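Local atomic coordinates of adenine Deaminase (Enterococcus faecalis, PDB entry 2ICS), a protein that deacetylates acetyl-(R)-mandelate in vitro with very low efficiency, as a binuclear zinc hydrolase of the amidohydrolase type. Residues A124-E127 against L128-L131. Numbering follows the deposited sequence.
Sequences AQDE and LADL. With ADE (adenine), chain D.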
loop_
_atom_site.group_PDB
_atom_site.type_symbol
_atom_site.label_atom_id
_atom_site.label_comp_id
_atom_site.label_asym_id
_atom_site.label_seq_id
_atom_site.Cartn_x
_atom_site.Cartn_y
_atom_site.Cartn_z
ATOM N N ALA A 124 7.103 -1.983 -21.149
ATOM C CA ALA A 124 6.113 -2.533 -22.060
ATOM C C ALA A 124 4.988 -3.048 -21.170
ATOM O O ALA A 124 4.998 -2.818 -19.964
ATOM C CB ALA A 124 6.716 -3.675 -22.868
ATOM N N GLN A 125 4.021 -3.741 -21.753
ATOM C CA GLN A 125 2.918 -4.274 -20.963
ATOM C C GLN A 125 3.217 -5.715 -20.563
ATOM O O GLN A 125 2.698 -6.212 -19.565
ATOM C CB GLN A 125 1.616 -4.222 -21.767
ATOM C CG GLN A 125 0.400 -4.804 -21.044
ATOM C CD GLN A 125 0.009 -4.016 -19.803
ATOM O OE1 GLN A 125 -0.300 -2.823 -19.883
ATOM N NE2 GLN A 125 0.014 -4.680 -18.651
ATOM N N ASP A 126 4.067 -6.373 -21.343
ATOM C CA ASP A 126 4.427 -7.768 -21.097
ATOM C C ASP A 126 5.902 -7.942 -20.757
ATOM O O ASP A 126 6.624 -8.663 -21.447
ATOM C CB ASP A 126 4.081 -8.609 -22.331
ATOM C CG ASP A 126 4.727 -8.074 -23.611
ATOM O OD1 ASP A 126 4.519 -8.686 -24.683
ATOM O OD2 ASP A 126 5.439 -7.046 -23.549
ATOM N N GLU A 127 6.347 -7.305 -19.680
ATOM C CA GLU A 127 7.750 -7.385 -19.298
ATOM C C GLU A 127 8.230 -8.743 -18.793
ATOM O O GLU A 127 9.401 -8.902 -18.457
ATOM C CB GLU A 127 8.080 -6.275 -18.292
ATOM C CG GLU A 127 6.882 -5.738 -17.529
ATOM C CD GLU A 127 6.696 -6.436 -16.213
ATOM O OE1 GLU A 127 5.739 -6.106 -15.477
ATOM O OE2 GLU A 127 7.525 -7.320 -15.918
ATOM N N LEU A 128 7.338 -9.728 -18.748
ATOM C CA LEU A 128 7.735 -11.066 -18.318
ATOM C C LEU A 128 7.597 -12.066 -19.473
ATOM O O LEU A 128 7.805 -13.267 -19.300
ATOM C CB LEU A 128 6.909 -11.525 -17.113
ATOM C CG LEU A 128 7.150 -10.776 -15.794
ATOM C CD1 LEU A 128 6.393 -11.473 -14.670
ATOM C CD2 LEU A 128 8.646 -10.741 -15.470
ATOM N N ALA A 129 7.261 -11.549 -20.655
ATOM C CA ALA A 129 7.105 -12.364 -21.857
ATOM C C ALA A 129 8.478 -12.781 -22.391
ATOM O O ALA A 129 8.620 -13.830 -23.019
ATOM C CB ALA A 129 6.344 -11.578 -22.920
ATOM N N ASP A 130 9.485 -11.947 -22.141
ATOM C CA ASP A 130 10.859 -12.226 -22.561
ATOM C C ASP A 130 11.670 -12.484 -21.294
ATOM O O ASP A 130 12.032 -11.550 -20.583
ATOM C CB ASP A 130 11.445 -11.024 -23.314
ATOM C CG ASP A 130 12.888 -11.254 -23.758
ATOM O OD1 ASP A 130 13.501 -12.267 -23.344
ATOM O OD2 ASP A 130 13.414 -10.413 -24.520
ATOM N N LEU A 131 11.956 -13.750 -21.022
ATOM C CA LEU A 131 12.698 -14.137 -19.827
ATOM C C LEU A 131 14.124 -13.606 -19.685
ATOM O O LEU A 131 14.655 -13.548 -18.574
ATOM C CB LEU A 131 12.714 -15.656 -19.710
ATOM C CG LEU A 131 11.992 -16.236 -18.496
ATOM C CD1 LEU A 131 10.591 -15.647 -18.382
ATOM C CD2 LEU A 131 11.943 -17.754 -18.625
HETATM N N9 ADE D . -3.468 -5.402 -17.011
HETATM C C8 ADE D . -3.713 -6.346 -16.052
HETATM N N7 ADE D . -3.270 -5.941 -14.894
HETATM C C5 ADE D . -2.713 -4.713 -15.029
HETATM C C6 ADE D . -2.080 -3.785 -14.151
HETATM N N6 ADE D . -1.929 -4.077 -12.806
HETATM N N1 ADE D . -1.629 -2.613 -14.660
HETATM C C2 ADE D . -1.764 -2.307 -15.962
HETATM N N3 ADE D . -2.351 -3.151 -16.819
HETATM C C4 ADE D . -2.832 -4.347 -16.403
#
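Asp126 to Ala129 form a type I beta turn, closed by the hydrogen bond from Ala129 N to Asp126 O, 3.1 Å long and fairly straight at the hydrogen (162°), with the donor well above the carbonyl plane. The closure brings the side chains of the two end residues together: the methyl of Ala129 lies 3.8 Å from Asp126 CB and packs beside the carboxylate, its CB also 3.8 Å from Asp126 OD1. With chi1 near 55°, Asp126 tucks its carboxylate over its own backbone, next to this methyl.

At the two central positions of the turn, Glu127 and Leu128 are buried and lie alongside each other with their ends on the same side. Glu127 bends at chi2 (94°), and its OE2 reaches 3.5 Å from Leu128 CG and 3.6 Å from Leu128 CD2, so one carboxylate oxygen lies against the branched end of the leucine. The other oxygen, OE1, forms a salt bridge with Arg156 NE, which probably offsets the cost of burying this acid. Leu128 also packs on Val161 and Met157.

Before the turn, Gln125, its chain bent, sets NE2 above the purine plane beside the N3 edge, 3.4 Å from adenine N3 and next to C4; the amide is tilted to the ring and meets it by packing. The turn belongs to the loop between strand 110-114 and helix 136-145 of the amidohydrolase TIM barrel; this loop contributes Gln125 to the adenine pocket, while Glu127, through its salt bridge, probably helps to position Arg156, the probable transition-state stabiliser.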